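Side-chain contacts in pfam DUF1093 family protein (Bacillus subtilis, PDB 3NPP), which is of unknown function but folds as a small, mostly beta DUF1093-family protein that forms a two-chain assembly: residues D11-I16 with E76-S81; D33-N36 with K40-E43; F46-E51 with E68-V73; V73-E76 with V82-K85. All blocks are in the same frame, centred on the assembly; numbering follows the deposited sequence.

Overall arrangement
The chain folds into two three-stranded antiparallel sheets followed by one C-terminal helix, 80-86. Interaction 2 closes the hairpin of strands 27-35 and 41-48. Interaction 3, about 16 Å from it centre to centre, lies on the other side of the chain's centre and carries strand 41-48 across to strand 66-73 of the other sheet. Both are nested within the long loop closed by interaction 1. Interaction 4, whose centre is about 4 Å from that of interaction 1, shares E76 and the helix with it. Thus 2 pairs strands within one sheet, 3 joins the two sheets, 1 sets the lead into the helix against strand 9-15, and 4 ties the helix to the turn before it.

Interaction 1 of 4, residues D11-I16 with E76-S81; sequences DVYVQI and EDMPDS
Y13, whose side chain leaves strand 9-15 toward the other segment, meets P79 and M78 just ahead of helix 80-86. The main interaction is CH-pi. P79 CD lies over one face of the phenol, 3.6 Å from the ring centroid and 19° off its normal, displaced toward the rim on the hydroxyl side, so that its closest atom is Y13 CZ at 3.4 Å. P79 CG follows, 3.7 Å from Y13 CE1. Proline suits this place twice over: its CD is bonded to the amide nitrogen, which makes its hydrogens somewhat acidic and good partners for a pi cloud, and at the N-cap position a residue without an N-H costs the helix nothing.

The strand's place in the fold sets which way Y13 faces. Strand 9-15 pairs with strand 57-63 and also bonds through its backbone to Y35 of the other sheet. V12 and V14 turn inward onto V44, while Y13 points out to the helix, where it also touches V82. A tyrosine suits such a site, offering a broad flat face to P79 while the residue stays partly exposed.

Beside the CH-pi contact is a Met-aromatic one. M78 is present as selenomethionine, and its SE stands 5.2 Å from the Y13 centroid, approaching obliquely. Plain apolar contact accompanies it, M78 CG lying 3.9 Å from Y13 CD2. With CG anti to the carbonyl carbon (chi1 -62°) and a bend at chi3, the M78 chain runs antiparallel alongside the tyrosine side chain, and the buried residue goes on to touch L86 of the helix.

Interaction 2 of 4, residues D33-N36 with K40-E43; sequences DGYN and KKEE
D33 and E43 begin the pairing as a non-hydrogen-bonded antiparallel pair. Their carboxylates are nearly coplanar but their charged oxygens do not touch, and D33 OD1 comes no nearer than 4.1 Å to E43 CG. G34 follows in a hydrogen-bonded pair with E42: G34 N gives to E42 O at 2.8 Å, and E42 N returns a bond to G34 O at 2.9 Å.

This is the end of the beta hairpin of strands 27-35 and 41-48. The sheet does not stop at E43, which pairs in a parallel ladder with a strand of the second subunit, and E42 OE1 accepts from the N of G1 of that subunit.

Y35 then pairs with K41 on the same sheet face as D33, and V82, K85 and L86 of helix 80-86 pack against the tyrosine. Lysine serves well at the exposed position 41: its extended chain runs alongside the ring, pointing the same way, with K41 CG 3.8 Å from Y35 CE2 and K41 CE 3.7 Å from Y35 OH.

N36 comes next, close to the turn. N36 N donates to K40 O at 3.0 Å, while chi1 of 79° sets CG between the backbone N and the carbonyl carbon and brings OD1 back to accept from K40 N at 2.9 Å. S38 OG also bonds to OD1, and ND2 is taken by Q10 OE1, so both ends of the buried amide are engaged. A leucine in its place would probably leave K40 N and Q10 OE1 without these mates and let the turn shift.

Interaction 3 of 4, residues F46-E51 with E68-V73; sequences FFAGKE and ETWEEV. With GOL (glycerol), chain C.
W70 lays its indole over A48, joining strands of the two different sheets: 46-48 and 68-73 cross at 61°, their axes 7.7 Å apart at closest approach. A classic beta bulge at E68 and T69, both facing K61, precedes the tryptophan. A chi1 of 69° swings its indole across to A48, and one ring face receives A48 CB in a CH-pi contact, 4.1 Å from the centroid of the five-membered ring. Alanine suits the place because its compact methyl can lie close over the indole face.

F46 is buried between the sheets on L58, V60 and L32; W70 CB lies obliquely to its ring, 4.4 Å from F46 CD2. K50 comes to the indole edge instead, its aliphatic CE near W70 CH2.

A glycerol, probably from the crystallisation liquor, spans the strands near the bulge. Its O3 accepts from F47 N at 2.8 Å, its O2 donates to F47 O, and its O1 donates to E68 O at 2.9 Å. A second glycerol is bound by K50 NZ. On the indole edge, in the ring plane, one water accepts from both W70 NE1 at 2.9 Å and G49 N at 2.8 Å.

Interaction 4 of 4, residues V73-E76 with V82-K85; sequences VKFE and VQSK
A surface CH-pi contact, backed by a hydrogen bond from Q83 to M78 O, fastens the 3-10 turn after strand 66-73 to helix 80-86, with F75 and Q83 as the principal partners. Q83 CG lies over one face of the F75 ring, 4.2 Å from its centroid and 17° off the normal, and Q83 CB touches F75 CZ at 3.6 Å. The ring gets there because CG of F75 is anti to the backbone N (chi1 178°), which sends it across the helix flank until CZ is 3.3 Å from Q83 O. The same ring meets that of Y57 at an incline and also touches K87.

Glutamine suits the place by joining an aliphatic stem to a polar head. The stem lies under the phenylalanine, and the amide, its plane 53° from that of the ring, continues into the turn. There NE2 donates to M78 O and stands 3.0 Å from E76 O. With an alanine here, M78 O would probably lose this donor and the F75 face the methylene that covers it. Because one side chain serves both the ring and a carbonyl of the connecting turn, apolar and polar contacts together probably fix how the turn lies against the helix.

Interaction 1 of 4, residues D11-I16 with E76-S81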
loop_
_atom_site.group_PDB
_atom_site.type_symbol
_atom_site.label_atom_id
_atom_site.label_comp_id
_atom_site.label_asym_id
_atom_site.label_seq_id
_atom_site.Cartn_x
_atom_site.Cartn_y
_atom_site.Cartn_z
ATOM N N ASP A 11 -1.417 -10.357 -7.014
ATOM C CA ASP A 11 -0.470 -10.430 -8.137
ATOM C C ASP A 11 -1.298 -10.550 -9.369
ATOM O O ASP A 11 -2.050 -11.510 -9.493
ATOM C CB ASP A 11 0.449 -11.623 -8.001
ATOM C CG ASP A 11 1.452 -11.442 -6.882
ATOM O OD1 ASP A 11 2.510 -10.817 -7.104
ATOM O OD2 ASP A 11 1.174 -11.885 -5.758
ATOM N N VAL A 12 -1.154 -9.589 -10.285
ATOM C CA VAL A 12 -1.983 -9.527 -11.470
ATOM C C VAL A 12 -1.124 -9.935 -12.670
ATOM O O VAL A 12 -0.092 -9.344 -12.928
ATOM C CB VAL A 12 -2.577 -8.119 -11.648
ATOM C CG1 VAL A 12 -3.470 -8.066 -12.913
ATOM C CG2 VAL A 12 -3.392 -7.729 -10.384
ATOM N N TYR A 13 -1.558 -10.952 -13.382
ATOM C CA TYR A 13 -0.840 -11.498 -14.533
ATOM C C TYR A 13 -1.416 -10.900 -15.821
ATOM O O TYR A 13 -2.644 -10.829 -15.986
ATOM C CB TYR A 13 -0.970 -13.012 -14.548
ATOM C CG TYR A 13 -0.271 -13.645 -13.350
ATOM C CD1 TYR A 13 -0.932 -13.763 -12.117
ATOM C CD2 TYR A 13 1.083 -14.081 -13.432
ATOM C CE1 TYR A 13 -0.308 -14.312 -11.020
ATOM C CE2 TYR A 13 1.717 -14.644 -12.319
ATOM C CZ TYR A 13 1.018 -14.756 -11.118
ATOM O OH TYR A 13 1.618 -15.325 -10.001
ATOM N N VAL A 14 -0.532 -10.439 -16.697
ATOM C CA VAL A 14 -0.912 -9.756 -17.930
ATOM C C VAL A 14 -0.035 -10.224 -19.082
ATOM O O VAL A 14 1.075 -10.772 -18.857
ATOM C CB VAL A 14 -0.763 -8.214 -17.789
ATOM C CG1 VAL A 14 -1.709 -7.684 -16.732
ATOM C CG2 VAL A 14 0.683 -7.814 -17.516
ATOM N N GLN A 15 -0.528 -10.017 -20.304
ATOM C CA GLN A 15 0.309 -10.101 -21.487
ATOM C C GLN A 15 0.459 -8.716 -22.070
ATOM O O GLN A 15 -0.520 -7.980 -22.164
ATOM C CB GLN A 15 -0.284 -11.069 -22.538
ATOM C CG GLN A 15 0.681 -11.319 -23.702
ATOM C CD GLN A 15 0.213 -12.382 -24.667
ATOM O OE1 GLN A 15 -0.971 -12.611 -24.833
ATOM N NE2 GLN A 15 1.164 -13.032 -25.315
ATOM N N ILE A 16 1.662 -8.384 -22.539
ATOM C CA ILE A 16 1.919 -7.088 -23.165
ATOM C C ILE A 16 1.350 -7.158 -24.602
ATOM O O ILE A 16 2.075 -7.426 -25.576
ATOM C CB ILE A 16 3.438 -6.691 -23.119
ATOM C CG1 ILE A 16 4.008 -6.798 -21.697
ATOM C CG2 ILE A 16 3.658 -5.228 -23.621
ATOM C CD1 ILE A 16 3.215 -6.049 -20.616
ATOM N N GLU A 76 3.966 -20.814 -18.925
ATOM C CA GLU A 76 3.833 -22.117 -18.266
ATOM C C GLU A 76 3.967 -22.111 -16.736
ATOM O O GLU A 76 3.582 -23.089 -16.105
ATOM C CB GLU A 76 4.796 -23.149 -18.881
ATOM C CG GLU A 76 6.317 -22.919 -18.672
ATOM C CD GLU A 76 6.954 -21.978 -19.688
ATOM O OE1 GLU A 76 6.213 -21.343 -20.510
ATOM O OE2 GLU A 76 8.190 -21.861 -19.642
ATOM N N ASP A 77 4.468 -21.010 -16.150
ATOM C CA ASP A 77 4.607 -20.880 -14.716
ATOM C C ASP A 77 3.550 -20.001 -14.075
ATOM O O ASP A 77 3.568 -19.855 -12.879
ATOM C CB ASP A 77 5.982 -20.300 -14.364
ATOM C CG ASP A 77 7.094 -21.040 -15.033
ATOM O OD1 ASP A 77 7.072 -22.302 -14.994
ATOM O OD2 ASP A 77 7.954 -20.371 -15.652
HETATM N N MSE A 78 2.624 -19.440 -14.857
HETATM C CA MSE A 78 1.542 -18.648 -14.303
HETATM C C MSE A 78 0.525 -19.597 -13.675
HETATM O O MSE A 78 0.464 -20.809 -14.062
HETATM C CB MSE A 78 0.878 -17.818 -15.391
HETATM C CG MSE A 78 1.827 -16.823 -16.048
HETATM SE SE MSE A 78 0.972 -15.593 -17.238
HETATM C CE MSE A 78 -0.118 -16.795 -18.344
ATOM N N PRO A 79 -0.343 -19.075 -12.796
ATOM C CA PRO A 79 -1.438 -19.915 -12.282
ATOM C C PRO A 79 -2.290 -20.591 -13.388
ATOM O O PRO A 79 -2.507 -19.991 -14.452
ATOM C CB PRO A 79 -2.289 -18.930 -11.520
ATOM C CG PRO A 79 -1.315 -17.905 -11.039
ATOM C CD PRO A 79 -0.323 -17.751 -12.139
ATOM N N ASP A 80 -2.761 -21.806 -13.122
ATOM C CA ASP A 80 -3.448 -22.619 -14.150
ATOM C C ASP A 80 -4.649 -21.924 -14.752
ATOM O O ASP A 80 -4.775 -21.877 -15.983
ATOM C CB ASP A 80 -3.905 -23.994 -13.587
ATOM C CG ASP A 80 -2.811 -25.070 -13.646
ATOM O OD1 ASP A 80 -1.608 -24.720 -13.785
ATOM O OD2 ASP A 80 -3.176 -26.295 -13.550
ATOM N N SER A 81 -5.508 -21.349 -13.903
ATOM C CA SER A 81 -6.691 -20.610 -14.401
ATOM C C SER A 81 -6.336 -19.317 -15.116
ATOM O O SER A 81 -7.068 -18.909 -16.015
ATOM C CB SER A 81 -7.725 -20.335 -13.312
ATOM O OG SER A 81 -8.206 -21.536 -12.709
#

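Interaction 2 of 4, residues D33-N36 with K40-E43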
loop_
_atom_site.group_PDB
_atom_site.type_symbol
_atom_site.label_atom_id
_atom_site.label_comp_id
_atom_site.label_asym_id
_atom_site.label_seq_id
_atom_site.Cartn_x
_atom_site.Cartn_y
_atom_site.Cartn_z
ATOM N N ASP A 33 -5.673 -5.481 -19.260
ATOM C CA ASP A 33 -6.533 -6.404 -18.540
ATOM C C ASP A 33 -5.730 -7.598 -18.143
ATOM O O ASP A 33 -4.908 -8.069 -18.913
ATOM C CB ASP A 33 -7.731 -6.853 -19.388
ATOM C CG ASP A 33 -8.731 -5.739 -19.619
ATOM O OD1 ASP A 33 -8.795 -4.762 -18.822
ATOM O OD2 ASP A 33 -9.463 -5.855 -20.603
ATOM N N GLY A 34 -5.994 -8.118 -16.956
ATOM C CA GLY A 34 -5.227 -9.242 -16.420
ATOM C C GLY A 34 -6.037 -10.066 -15.463
ATOM O O GLY A 34 -7.244 -9.883 -15.360
ATOM N N TYR A 35 -5.380 -11.011 -14.804
ATOM C CA TYR A 35 -6.046 -11.903 -13.875
ATOM C C TYR A 35 -5.210 -12.014 -12.629
ATOM O O TYR A 35 -3.978 -12.111 -12.724
ATOM C CB TYR A 35 -6.311 -13.273 -14.543
ATOM C CG TYR A 35 -7.281 -13.134 -15.725
ATOM C CD1 TYR A 35 -6.815 -12.786 -16.997
ATOM C CD2 TYR A 35 -8.671 -13.214 -15.537
ATOM C CE1 TYR A 35 -7.698 -12.565 -18.067
ATOM C CE2 TYR A 35 -9.576 -13.023 -16.624
ATOM C CZ TYR A 35 -9.065 -12.689 -17.873
ATOM O OH TYR A 35 -9.896 -12.477 -18.938
ATOM N N ASN A 36 -5.850 -12.000 -11.456
ATOM C CA ASN A 36 -5.108 -12.199 -10.212
ATOM C C ASN A 36 -4.831 -13.680 -9.993
ATOM O O ASN A 36 -5.159 -14.503 -10.886
ATOM C CB ASN A 36 -5.756 -11.452 -9.021
ATOM C CG ASN A 36 -6.983 -12.161 -8.423
ATOM O OD1 ASN A 36 -7.492 -13.177 -8.933
ATOM N ND2 ASN A 36 -7.457 -11.602 -7.311
ATOM N N LYS A 40 -9.390 -13.925 -10.939
ATOM C CA LYS A 40 -10.367 -12.846 -11.046
ATOM C C LYS A 40 -9.876 -11.822 -12.068
ATOM O O LYS A 40 -8.714 -11.472 -12.053
ATOM C CB LYS A 40 -10.562 -12.196 -9.686
ATOM C CG LYS A 40 -11.624 -11.121 -9.674
ATOM C CD LYS A 40 -12.111 -10.816 -8.270
ATOM C CE LYS A 40 -13.295 -9.859 -8.320
ATOM N NZ LYS A 40 -13.928 -9.740 -6.980
ATOM N N LYS A 41 -10.759 -11.331 -12.929
ATOM C CA LYS A 41 -10.391 -10.308 -13.941
ATOM C C LYS A 41 -10.083 -8.956 -13.272
ATOM O O LYS A 41 -10.783 -8.553 -12.336
ATOM C CB LYS A 41 -11.508 -10.135 -15.003
ATOM C CG LYS A 41 -11.027 -9.484 -16.332
ATOM C CD LYS A 41 -12.096 -9.681 -17.461
ATOM C CE LYS A 41 -11.588 -9.205 -18.856
ATOM N NZ LYS A 41 -12.525 -9.626 -19.957
ATOM N N GLU A 42 -9.009 -8.300 -13.737
ATOM C CA GLU A 42 -8.518 -7.014 -13.187
ATOM C C GLU A 42 -8.063 -6.076 -14.306
ATOM O O GLU A 42 -7.715 -6.524 -15.372
ATOM C CB GLU A 42 -7.295 -7.217 -12.267
ATOM C CG GLU A 42 -7.320 -8.376 -11.331
ATOM C CD GLU A 42 -8.351 -8.265 -10.218
ATOM O OE1 GLU A 42 -9.117 -7.259 -10.132
ATOM O OE2 GLU A 42 -8.347 -9.183 -9.381
ATOM N N GLU A 43 -8.021 -4.790 -14.028
ATOM C CA GLU A 43 -7.341 -3.819 -14.887
ATOM C C GLU A 43 -6.189 -3.282 -14.092
ATOM O O GLU A 43 -6.367 -2.892 -12.954
ATOM C CB GLU A 43 -8.295 -2.698 -15.292
ATOM C CG GLU A 43 -7.703 -1.700 -16.362
ATOM C CD GLU A 43 -8.437 -0.352 -16.368
ATOM O OE1 GLU A 43 -9.513 -0.276 -16.994
ATOM O OE2 GLU A 43 -7.939 0.621 -15.717
#

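Interaction 3 of 4, residues F46-E51 with E68-V73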
loop_
_atom_site.group_PDB
_atom_site.type_symbol
_atom_site.label_atom_id
_atom_site.label_comp_id
_atom_site.label_asym_id
_atom_site.label_seq_id
_atom_site.Cartn_x
_atom_site.Cartn_y
_atom_site.Cartn_z
ATOM N N PHE A 46 0.500 0.258 -14.792
ATOM C CA PHE A 46 1.802 0.189 -14.215
ATOM C C PHE A 46 2.826 0.795 -15.169
ATOM O O PHE A 46 2.528 1.021 -16.365
ATOM C CB PHE A 46 2.148 -1.250 -13.882
ATOM C CG PHE A 46 2.246 -2.161 -15.096
ATOM C CD1 PHE A 46 1.113 -2.739 -15.640
ATOM C CD2 PHE A 46 3.479 -2.430 -15.679
ATOM C CE1 PHE A 46 1.212 -3.565 -16.721
ATOM C CE2 PHE A 46 3.581 -3.244 -16.782
ATOM C CZ PHE A 46 2.473 -3.819 -17.299
ATOM N N PHE A 47 4.022 1.052 -14.647
ATOM C CA PHE A 47 5.089 1.716 -15.413
ATOM C C PHE A 47 6.352 0.874 -15.369
ATOM O O PHE A 47 6.649 0.279 -14.344
ATOM C CB PHE A 47 5.384 3.104 -14.855
ATOM C CG PHE A 47 4.244 4.052 -14.970
ATOM C CD1 PHE A 47 3.198 4.011 -14.053
ATOM C CD2 PHE A 47 4.212 5.006 -15.973
ATOM C CE1 PHE A 47 2.125 4.886 -14.152
ATOM C CE2 PHE A 47 3.153 5.889 -16.073
ATOM C CZ PHE A 47 2.106 5.827 -15.154
ATOM N N ALA A 48 7.086 0.816 -16.479
ATOM C CA ALA A 48 8.409 0.201 -16.503
ATOM C C ALA A 48 9.413 1.244 -16.951
ATOM O O ALA A 48 9.070 2.167 -17.685
ATOM C CB ALA A 48 8.417 -1.025 -17.443
ATOM N N GLY A 49 10.663 1.091 -16.522
ATOM C CA GLY A 49 11.764 1.970 -16.926
ATOM C C GLY A 49 12.338 1.699 -18.303
ATOM O O GLY A 49 13.350 2.313 -18.667
ATOM N N LYS A 50 11.735 0.740 -19.050
ATOM C CA LYS A 50 12.025 0.514 -20.455
ATOM C C LYS A 50 10.755 0.025 -21.158
ATOM O O LYS A 50 9.774 -0.387 -20.488
ATOM C CB LYS A 50 13.148 -0.536 -20.599
ATOM C CG LYS A 50 12.796 -1.958 -20.053
ATOM C CD LYS A 50 14.063 -2.792 -19.835
ATOM C CE LYS A 50 13.768 -4.291 -19.677
ATOM N NZ LYS A 50 14.811 -4.994 -18.797
ATOM N N GLU A 51 10.767 0.076 -22.496
ATOM C CA GLU A 51 9.694 -0.515 -23.294
ATOM C C GLU A 51 9.822 -2.018 -23.264
ATOM O O GLU A 51 10.884 -2.541 -23.510
ATOM C CB GLU A 51 9.729 -0.029 -24.736
ATOM C CG GLU A 51 9.345 1.407 -24.846
ATOM C CD GLU A 51 9.502 1.974 -26.252
ATOM O OE1 GLU A 51 9.562 1.174 -27.219
ATOM O OE2 GLU A 51 9.552 3.229 -26.362
ATOM N N GLU A 68 3.137 -2.162 -6.890
ATOM C CA GLU A 68 4.492 -1.947 -6.377
ATOM C C GLU A 68 5.602 -2.311 -7.321
ATOM O O GLU A 68 6.578 -1.574 -7.411
ATOM C CB GLU A 68 4.665 -2.728 -5.103
ATOM C CG GLU A 68 3.716 -2.271 -4.033
ATOM C CD GLU A 68 4.220 -2.540 -2.639
ATOM O OE1 GLU A 68 4.656 -3.683 -2.387
ATOM O OE2 GLU A 68 4.103 -1.639 -1.787
ATOM N N THR A 69 5.463 -3.435 -8.036
ATOM C CA THR A 69 6.552 -3.990 -8.845
ATOM C C THR A 69 6.011 -4.726 -10.074
ATOM O O THR A 69 4.858 -5.169 -10.085
ATOM C CB THR A 69 7.448 -5.004 -8.069
ATOM O OG1 THR A 69 6.717 -6.181 -7.833
ATOM C CG2 THR A 69 7.998 -4.449 -6.767
ATOM N N TRP A 70 6.851 -4.821 -11.102
ATOM C CA TRP A 70 6.601 -5.683 -12.277
ATOM C C TRP A 70 7.716 -6.710 -12.389
ATOM O O TRP A 70 8.836 -6.433 -11.994
ATOM C CB TRP A 70 6.509 -4.856 -13.550
ATOM C CG TRP A 70 7.754 -4.238 -14.013
ATOM C CD1 TRP A 70 8.216 -2.984 -13.702
ATOM C CD2 TRP A 70 8.693 -4.796 -14.943
ATOM N NE1 TRP A 70 9.401 -2.743 -14.366
ATOM C CE2 TRP A 70 9.728 -3.843 -15.117
ATOM C CE3 TRP A 70 8.777 -6.029 -15.619
ATOM C CZ2 TRP A 70 10.836 -4.075 -15.959
ATOM C CZ3 TRP A 70 9.884 -6.263 -16.476
ATOM C CH2 TRP A 70 10.877 -5.297 -16.647
ATOM N N GLU A 71 7.398 -7.880 -12.961
ATOM C CA GLU A 71 8.371 -8.941 -13.150
ATOM C C GLU A 71 7.937 -9.750 -14.354
ATOM O O GLU A 71 6.793 -10.152 -14.425
ATOM C CB GLU A 71 8.438 -9.844 -11.914
ATOM C CG GLU A 71 9.360 -11.052 -12.067
ATOM C CD GLU A 71 9.541 -11.848 -10.807
ATOM O OE1 GLU A 71 8.622 -11.869 -9.975
ATOM O OE2 GLU A 71 10.617 -12.467 -10.649
ATOM N N GLU A 72 8.848 -10.013 -15.288
ATOM C CA GLU A 72 8.493 -10.882 -16.418
ATOM C C GLU A 72 8.413 -12.322 -15.904
ATOM O O GLU A 72 9.284 -12.750 -15.135
ATOM C CB GLU A 72 9.488 -10.796 -17.576
ATOM C CG GLU A 72 9.044 -11.688 -18.841
ATOM C CD GLU A 72 10.009 -11.678 -19.987
ATOM O OE1 GLU A 72 11.129 -11.178 -19.833
ATOM O OE2 GLU A 72 9.632 -12.187 -21.065
ATOM N N VAL A 73 7.382 -13.049 -16.354
ATOM C CA VAL A 73 7.224 -14.509 -16.115
ATOM C C VAL A 73 6.974 -15.236 -17.441
ATOM O O VAL A 73 6.732 -14.597 -18.467
ATOM C CB VAL A 73 6.069 -14.802 -15.115
ATOM C CG1 VAL A 73 6.351 -14.149 -13.736
ATOM C CG2 VAL A 73 4.714 -14.318 -15.673
HETATM C C1 GOL C . 6.486 -0.670 -10.439
HETATM O O1 GOL C . 6.820 0.366 -9.554
HETATM C C2 GOL C . 5.614 -0.222 -11.519
HETATM O O2 GOL C . 5.347 -1.329 -12.387
HETATM C C3 GOL C . 4.310 0.334 -11.028
HETATM O O3 GOL C . 4.169 1.408 -11.836
HETATM O O HOH W 1 11.453 -0.671 -14.538
#

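Interaction 4 of 4, residues V73-E76 with V82-K85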
loop_
_atom_site.group_PDB
_atom_site.type_symbol
_atom_site.label_atom_id
_atom_site.label_comp_id
_atom_site.label_asym_id
_atom_site.label_seq_id
_atom_site.Cartn_x
_atom_site.Cartn_y
_atom_site.Cartn_z
ATOM N N VAL A 73 7.382 -13.049 -16.354
ATOM C CA VAL A 73 7.224 -14.509 -16.115
ATOM C C VAL A 73 6.974 -15.236 -17.441
ATOM O O VAL A 73 6.732 -14.597 -18.467
ATOM C CB VAL A 73 6.069 -14.802 -15.115
ATOM C CG1 VAL A 73 6.351 -14.149 -13.736
ATOM C CG2 VAL A 73 4.714 -14.318 -15.673
ATOM N N LYS A 74 7.103 -16.568 -17.444
ATOM C CA LYS A 74 6.758 -17.376 -18.621
ATOM C C LYS A 74 5.367 -17.926 -18.458
ATOM O O LYS A 74 4.940 -18.168 -17.352
ATOM C CB LYS A 74 7.736 -18.534 -18.831
ATOM C CG LYS A 74 9.222 -18.180 -18.853
ATOM C CD LYS A 74 9.625 -17.215 -19.933
ATOM C CE LYS A 74 9.890 -17.901 -21.222
ATOM N NZ LYS A 74 10.221 -16.825 -22.254
ATOM N N PHE A 75 4.683 -18.166 -19.588
ATOM C CA PHE A 75 3.290 -18.597 -19.609
ATOM C C PHE A 75 3.086 -19.839 -18.751
ATOM O O PHE A 75 2.178 -19.896 -17.926
ATOM C CB PHE A 75 2.865 -18.868 -21.056
ATOM C CG PHE A 75 1.459 -19.363 -21.203
ATOM C CD1 PHE A 75 0.403 -18.466 -21.332
ATOM C CD2 PHE A 75 1.193 -20.700 -21.251
ATOM C CE1 PHE A 75 -0.909 -18.906 -21.460
ATOM C CE2 PHE A 75 -0.139 -21.170 -21.405
ATOM C CZ PHE A 75 -1.178 -20.271 -21.514
ATOM N N GLU A 76 3.966 -20.814 -18.925
ATOM C CA GLU A 76 3.833 -22.117 -18.266
ATOM C C GLU A 76 3.967 -22.111 -16.736
ATOM O O GLU A 76 3.582 -23.089 -16.105
ATOM C CB GLU A 76 4.796 -23.149 -18.881
ATOM C CG GLU A 76 6.317 -22.919 -18.672
ATOM C CD GLU A 76 6.954 -21.978 -19.688
ATOM O OE1 GLU A 76 6.213 -21.343 -20.510
ATOM O OE2 GLU A 76 8.190 -21.861 -19.642
ATOM N N VAL A 82 -5.211 -18.714 -14.772
ATOM C CA VAL A 82 -4.698 -17.557 -15.504
ATOM C C VAL A 82 -4.205 -17.968 -16.891
ATOM O O VAL A 82 -4.532 -17.300 -17.879
ATOM C CB VAL A 82 -3.580 -16.843 -14.728
ATOM C CG1 VAL A 82 -2.950 -15.746 -15.570
ATOM C CG2 VAL A 82 -4.137 -16.294 -13.421
ATOM N N GLN A 83 -3.458 -19.077 -16.976
ATOM C CA GLN A 83 -3.064 -19.642 -18.288
ATOM C C GLN A 83 -4.282 -19.883 -19.242
ATOM O O GLN A 83 -4.227 -19.511 -20.424
ATOM C CB GLN A 83 -2.300 -20.959 -18.125
ATOM C CG GLN A 83 -0.923 -20.866 -17.458
ATOM C CD GLN A 83 -0.200 -22.215 -17.437
ATOM O OE1 GLN A 83 -0.380 -23.026 -18.335
ATOM N NE2 GLN A 83 0.616 -22.455 -16.414
ATOM N N SER A 84 -5.364 -20.469 -18.704
ATOM C CA SER A 84 -6.622 -20.691 -19.465
ATOM C C SER A 84 -7.260 -19.424 -19.994
ATOM O O SER A 84 -7.805 -19.432 -21.098
ATOM C CB SER A 84 -7.667 -21.414 -18.614
ATOM O OG SER A 84 -7.230 -22.720 -18.308
ATOM N N LYS A 85 -7.216 -18.362 -19.199
ATOM C CA LYS A 85 -7.808 -17.066 -19.572
ATOM C C LYS A 85 -6.925 -16.206 -20.476
ATOM O O LYS A 85 -7.439 -15.456 -21.279
ATOM C CB LYS A 85 -8.229 -16.279 -18.317
ATOM C CG LYS A 85 -9.640 -16.685 -17.791
ATOM C CD LYS A 85 -9.722 -16.655 -16.265
ATOM C CE LYS A 85 -11.075 -17.175 -15.735
ATOM N NZ LYS A 85 -11.107 -17.093 -14.221
#